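Local coordinates for ThermoDBP-single stranded DNA binding protein (Thermoproteus tenax, PDB 3TEK) that binds single-stranded DNA through its N-terminal domain, probably in place of the canonical single-stranded DNA-binding protein, which is displaced in the Thermoproteales, at residues Gly33-Gly38 and Asp114-Ser119; Tyr108-Gly113 and Thr138-Trp143. All coordinates share one frame; numbering follows the deposited sequence.

Interactions 1 and 2 each set a loop against one of two neighbouring strands, 116-124 and 131-142, of a four-stranded antiparallel sheet, their centres about 7 Å apart. Along the chain the segments alternate: 33-38, then 108-113, then 114-119, then 138-143, so the two contacts interlock. The loop 108-113 leaves helix 83-108 and runs directly into 114-119, which opens strand 116-124; that strand pairs with 131-142, where the backbone bonds Met117 to Ile141 and Ser119 to Gln139 tie the two sites. The two contacts thus join the loop entering helix 37-41 and the loop leaving helix 83-108 to adjacent strands, the second lying over 131-142, one of the two outermost strands.

Interaction 1. Residues Gly33-Gly38 and Asp114-Ser119; sequences GKTSAG and DIFMIS
Segments 33-38 and 114-119 run roughly antiparallel and meet in a single bridge, the hydrogen-bonded pair Thr35-Phe116: Thr35 N donates to Phe116 O at 2.8 Å and Phe116 N to Thr35 O at 2.9 Å, each acceptor being met in its carbonyl plane. CA-H...O contacts border the pair, among them Ile115 CA to Thr35 O, so the Thr35 carbonyl is gripped by both an N-H and a C-H. Ile115 lays two branches around that same oxygen, CG2 at 3.3 Å from Thr35 O and the CD1 tip nearby; the Ile115 and Lys34 side chains cross obliquely, CG2 touching Lys34 CG, while CD1 rests on Ser36 CB. Lys34 puts CG anti to its backbone N (chi1 -167°) and then leads away, extended. Phe116 takes the crowded position between N and the carbonyl carbon (chi1 60°), which swings the ring back under the loop. Thr35 O lies over one face toward the rim, and Thr35 CG2 is 3.9 Å from Phe116 CE1. Phe116 CE2 comes to 3.4 Å from Ala37 N. The loop that follows strand 23-31 keeps one further bridge to the inner strand 116-124, then passes into helix 37-41, with Ser36 as its N-cap and its OG making a weak hydrogen bond to Arg39 N. A water accepts from Ala37 N and donates to Asp114 O, bridging the helix start to the strand approach. At the other end Met117 CB closes on Gly33 O at 3.1 Å. Phe100 of helix 83-108 meets the Phe116 ring, and Leu40 touches both Phe116 and Thr35.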
loop_
_atom_site.group_PDB
_atom_site.type_symbol
_atom_site.label_atom_id
_atom_site.label_comp_id
_atom_site.label_asym_id
_atom_site.label_seq_id
_atom_site.Cartn_x
_atom_site.Cartn_y
_atom_site.Cartn_z
ATOM N N GLY A 33 -1.960 8.315 -3.228
ATOM C CA GLY A 33 -2.588 9.414 -3.894
ATOM C C GLY A 33 -3.504 10.141 -2.953
ATOM O O GLY A 33 -3.754 9.719 -1.803
ATOM N N LYS A 34 -3.974 11.270 -3.457
ATOM C CA LYS A 34 -4.840 12.188 -2.727
ATOM C C LYS A 34 -6.188 11.496 -2.561
ATOM O O LYS A 34 -6.828 11.132 -3.551
ATOM C CB LYS A 34 -4.962 13.493 -3.542
ATOM C CG LYS A 34 -5.568 14.716 -2.854
ATOM C CD LYS A 34 -5.258 15.965 -3.714
ATOM C CE LYS A 34 -6.206 17.119 -3.496
ATOM N NZ LYS A 34 -5.972 18.142 -4.554
ATOM N N THR A 35 -6.623 11.301 -1.325
ATOM C CA THR A 35 -7.822 10.500 -1.075
ATOM C C THR A 35 -8.451 10.866 0.272
ATOM O O THR A 35 -8.012 11.802 0.924
ATOM C CB THR A 35 -7.501 8.999 -1.128
ATOM O OG1 THR A 35 -8.710 8.237 -1.009
ATOM C CG2 THR A 35 -6.536 8.605 -0.028
ATOM N N SER A 36 -9.480 10.140 0.669
ATOM C CA SER A 36 -10.114 10.355 1.964
ATOM C C SER A 36 -10.214 9.000 2.600
ATOM O O SER A 36 -10.020 7.984 1.900
ATOM C CB SER A 36 -11.516 10.950 1.808
ATOM O OG SER A 36 -12.376 10.059 1.108
ATOM N N ALA A 37 -10.503 8.992 3.908
ATOM C CA ALA A 37 -10.653 7.753 4.696
ATOM C C ALA A 37 -11.764 6.853 4.161
ATOM O O ALA A 37 -11.564 5.656 3.977
ATOM C CB ALA A 37 -10.901 8.062 6.176
ATOM N N GLY A 38 -12.929 7.437 3.897
ATOM C CA GLY A 38 -14.031 6.707 3.299
ATOM C C GLY A 38 -13.649 6.008 1.994
ATOM O O GLY A 38 -14.017 4.850 1.775
ATOM N N ASP A 114 -11.799 15.036 5.671
ATOM C CA ASP A 114 -10.478 15.556 5.345
ATOM C C ASP A 114 -9.770 14.717 4.263
ATOM O O ASP A 114 -10.066 13.535 4.052
ATOM C CB ASP A 114 -9.608 15.688 6.583
ATOM C CG ASP A 114 -9.848 16.990 7.333
ATOM O OD1 ASP A 114 -10.588 17.889 6.846
ATOM O OD2 ASP A 114 -9.278 17.117 8.430
ATOM N N ILE A 115 -8.867 15.368 3.553
ATOM C CA ILE A 115 -8.172 14.756 2.428
ATOM C C ILE A 115 -6.708 14.605 2.789
ATOM O O ILE A 115 -6.190 15.373 3.596
ATOM C CB ILE A 115 -8.330 15.597 1.162
ATOM C CG1 ILE A 115 -9.792 15.656 0.789
ATOM C CG2 ILE A 115 -7.613 14.965 -0.000
ATOM C CD1 ILE A 115 -10.401 14.307 0.556
ATOM N N PHE A 116 -6.053 13.605 2.192
ATOM C CA PHE A 116 -4.668 13.260 2.523
ATOM C C PHE A 116 -4.041 12.288 1.515
ATOM O O PHE A 116 -4.739 11.689 0.685
ATOM C CB PHE A 116 -4.593 12.627 3.922
ATOM C CG PHE A 116 -5.394 11.374 4.061
ATOM C CD1 PHE A 116 -4.880 10.138 3.631
ATOM C CD2 PHE A 116 -6.670 11.410 4.596
ATOM C CE1 PHE A 116 -5.642 8.969 3.745
ATOM C CE2 PHE A 116 -7.449 10.254 4.702
ATOM C CZ PHE A 116 -6.941 9.036 4.294
ATOM N N MET A 117 -2.755 12.068 1.637
ATOM C CA MET A 117 -2.147 10.941 0.994
ATOM C C MET A 117 -1.126 10.272 1.897
ATOM O O MET A 117 -0.494 10.907 2.700
ATOM C CB MET A 117 -1.538 11.331 -0.335
ATOM C CG MET A 117 -0.695 12.512 -0.283
ATOM S SD MET A 117 -0.249 13.100 -1.898
ATOM C CE MET A 117 0.606 14.540 -1.424
ATOM N N ILE A 118 -0.996 8.977 1.777
ATOM C CA ILE A 118 -0.051 8.257 2.582
ATOM C C ILE A 118 1.028 7.716 1.686
ATOM O O ILE A 118 0.748 7.166 0.665
ATOM C CB ILE A 118 -0.737 7.115 3.279
ATOM C CG1 ILE A 118 -1.770 7.674 4.231
ATOM C CG2 ILE A 118 0.235 6.260 4.027
ATOM C CD1 ILE A 118 -2.727 6.699 4.706
ATOM N N SER A 119 2.268 7.899 2.069
ATOM C CA SER A 119 3.351 7.222 1.390
ATOM C C SER A 119 3.963 6.239 2.382
ATOM O O SER A 119 4.180 6.561 3.572
ATOM C CB SER A 119 4.417 8.185 0.912
ATOM O OG SER A 119 5.081 8.732 2.029
HETATM O O HOH W 1 -10.896 11.438 5.407
#

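Interaction 2. Residues Tyr108-Gly113 and Thr138-Trp143; sequences YNLERG and TQLIYW
The turn that ends helix 83-108, with Asn109 leaving the helix at positive phi, folds against the edge strand 131-142 of the sheet through a small cluster of two tyrosines and two leucines. Tyr108 and Tyr142 cross obliquely, ring centroids 4.6 Å apart and planes at 35°. Tyr142 CE2 sits 3.3 Å from Tyr108 CD1, over one face of the Tyr108 ring near its rim, and in return Tyr108 CB makes a CH-pi contact over the Tyr142 face, 4.0 Å from the centroid. Tyr142 reaches this position with CG in the crowded place between its backbone N and carbonyl carbon (chi1 64°). Leu140 slides past Tyr108 in the opposite sense, its CD2 3.6 Å from Tyr108 CD2, and the same methyl meets Leu110 CD1 tip to tip. Leu110's second methyl, CD2, lies against Tyr142 CD1 at 3.8 Å; Leu110 also packs on Phe100 and Val105 of the helix. No direct hydrogen bond crosses the two segments. A water hydrogen-bonded to Tyr108 OH accepts from Leu140 N, so the phenol joins the strand backbone indirectly, and cohesion at this surface site rests chiefly on apolar and aromatic packing.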
loop_
_atom_site.group_PDB
_atom_site.type_symbol
_atom_site.label_atom_id
_atom_site.label_comp_id
_atom_site.label_asym_id
_atom_site.label_seq_id
_atom_site.Cartn_x
_atom_site.Cartn_y
_atom_site.Cartn_z
ATOM N N TYR A 108 -2.738 14.869 14.097
ATOM C CA TYR A 108 -2.873 16.001 13.201
ATOM C C TYR A 108 -4.222 16.677 13.306
ATOM O O TYR A 108 -4.501 17.584 12.535
ATOM C CB TYR A 108 -2.618 15.569 11.772
ATOM C CG TYR A 108 -1.208 15.077 11.549
ATOM C CD1 TYR A 108 -0.118 15.921 11.757
ATOM C CD2 TYR A 108 -0.960 13.776 11.143
ATOM C CE1 TYR A 108 1.176 15.486 11.557
ATOM C CE2 TYR A 108 0.345 13.319 10.936
ATOM C CZ TYR A 108 1.403 14.178 11.152
ATOM O OH TYR A 108 2.689 13.744 10.927
ATOM N N ASN A 109 -5.036 16.249 14.264
ATOM C CA ASN A 109 -6.395 16.779 14.460
ATOM C C ASN A 109 -7.236 16.684 13.192
ATOM O O ASN A 109 -7.924 17.641 12.825
ATOM C CB ASN A 109 -6.361 18.223 14.961
ATOM C CG ASN A 109 -5.627 18.352 16.268
ATOM O OD1 ASN A 109 -6.117 17.925 17.313
ATOM N ND2 ASN A 109 -4.434 18.930 16.223
ATOM N N LEU A 110 -7.184 15.518 12.538
ATOM C CA LEU A 110 -7.922 15.321 11.292
ATOM C C LEU A 110 -9.401 15.201 11.617
ATOM O O LEU A 110 -9.764 14.710 12.693
ATOM C CB LEU A 110 -7.444 14.066 10.533
ATOM C CG LEU A 110 -5.972 14.031 10.173
ATOM C CD1 LEU A 110 -5.638 12.722 9.443
ATOM C CD2 LEU A 110 -5.614 15.246 9.343
ATOM N N GLU A 111 -10.240 15.632 10.681
ATOM C CA GLU A 111 -11.690 15.547 10.829
ATOM C C GLU A 111 -12.320 14.764 9.664
ATOM O O GLU A 111 -11.707 14.597 8.596
ATOM C CB GLU A 111 -12.274 16.956 10.939
ATOM C CG GLU A 111 -11.608 17.776 12.066
ATOM C CD GLU A 111 -12.373 19.034 12.462
ATOM O OE1 GLU A 111 -12.582 19.906 11.589
ATOM O OE2 GLU A 111 -12.742 19.156 13.654
ATOM N N ARG A 112 -13.544 14.284 9.874
ATOM C CA ARG A 112 -14.287 13.576 8.828
ATOM C C ARG A 112 -14.289 14.411 7.555
ATOM O O ARG A 112 -14.422 15.636 7.611
ATOM C CB ARG A 112 -15.732 13.320 9.257
ATOM C CG ARG A 112 -16.403 12.171 8.500
ATOM C CD ARG A 112 -17.894 12.060 8.848
ATOM N NE ARG A 112 -18.405 10.692 8.695
ATOM C CZ ARG A 112 -19.662 10.319 8.934
ATOM N NH1 ARG A 112 -20.566 11.206 9.350
ATOM N NH2 ARG A 112 -20.026 9.052 8.756
ATOM N N GLY A 113 -14.122 13.750 6.416
ATOM C CA GLY A 113 -14.105 14.432 5.126
ATOM C C GLY A 113 -12.766 15.047 4.752
ATOM O O GLY A 113 -12.603 15.526 3.619
ATOM N N THR A 138 6.454 5.209 6.996
ATOM C CA THR A 138 5.115 5.638 6.639
ATOM C C THR A 138 4.976 7.133 6.901
ATOM O O THR A 138 5.337 7.588 7.974
ATOM C CB THR A 138 4.065 4.872 7.449
ATOM O OG1 THR A 138 4.232 3.467 7.216
ATOM C CG2 THR A 138 2.655 5.278 7.034
ATOM N N GLN A 139 4.461 7.897 5.941
ATOM C CA GLN A 139 4.224 9.339 6.157
ATOM C C GLN A 139 2.920 9.814 5.574
ATOM O O GLN A 139 2.421 9.261 4.600
ATOM C CB GLN A 139 5.358 10.162 5.569
ATOM C CG GLN A 139 6.545 10.278 6.526
ATOM C CD GLN A 139 7.851 10.196 5.815
ATOM O OE1 GLN A 139 8.058 10.890 4.820
ATOM N NE2 GLN A 139 8.753 9.331 6.307
ATOM N N LEU A 140 2.373 10.836 6.216
ATOM C CA LEU A 140 1.120 11.435 5.823
ATOM C C LEU A 140 1.340 12.863 5.392
ATOM O O LEU A 140 2.011 13.656 6.082
ATOM C CB LEU A 140 0.159 11.453 6.998
ATOM C CG LEU A 140 -1.265 11.867 6.666
ATOM C CD1 LEU A 140 -2.027 10.670 6.137
ATOM C CD2 LEU A 140 -1.947 12.502 7.901
ATOM N N ILE A 141 0.773 13.201 4.250
ATOM C CA ILE A 141 0.596 14.585 3.892
ATOM C C ILE A 141 -0.904 14.811 3.899
ATOM O O ILE A 141 -1.654 13.983 3.379
ATOM C CB ILE A 141 1.181 14.910 2.523
ATOM C CG1 ILE A 141 2.708 14.854 2.589
ATOM C CG2 ILE A 141 0.741 16.344 2.084
ATOM C CD1 ILE A 141 3.328 16.109 3.291
ATOM N N TYR A 142 -1.333 15.910 4.514
ATOM C CA TYR A 142 -2.765 16.159 4.735
ATOM C C TYR A 142 -3.109 17.615 4.427
ATOM O O TYR A 142 -2.233 18.457 4.369
ATOM C CB TYR A 142 -3.169 15.785 6.167
ATOM C CG TYR A 142 -2.516 16.608 7.252
ATOM C CD1 TYR A 142 -3.186 17.686 7.834
ATOM C CD2 TYR A 142 -1.236 16.313 7.709
ATOM C CE1 TYR A 142 -2.583 18.443 8.839
ATOM C CE2 TYR A 142 -0.625 17.072 8.725
ATOM C CZ TYR A 142 -1.309 18.132 9.278
ATOM O OH TYR A 142 -0.730 18.879 10.270
ATOM N N TRP A 143 -4.384 17.889 4.209
ATOM C CA TRP A 143 -4.822 19.221 3.799
ATOM C C TRP A 143 -5.472 19.951 4.987
ATOM O O TRP A 143 -6.283 19.383 5.689
ATOM C CB TRP A 143 -5.764 19.118 2.618
ATOM C CG TRP A 143 -5.051 19.076 1.261
ATOM C CD1 TRP A 143 -5.018 20.072 0.324
ATOM C CD2 TRP A 143 -4.299 17.987 0.707
ATOM N NE1 TRP A 143 -4.288 19.675 -0.780
ATOM C CE2 TRP A 143 -3.835 18.401 -0.570
ATOM C CE3 TRP A 143 -3.990 16.706 1.150
ATOM C CZ2 TRP A 143 -3.053 17.580 -1.392
ATOM C CZ3 TRP A 143 -3.210 15.885 0.327
ATOM C CH2 TRP A 143 -2.761 16.333 -0.936
HETATM O O HOH W 2 3.150 11.305 9.160
#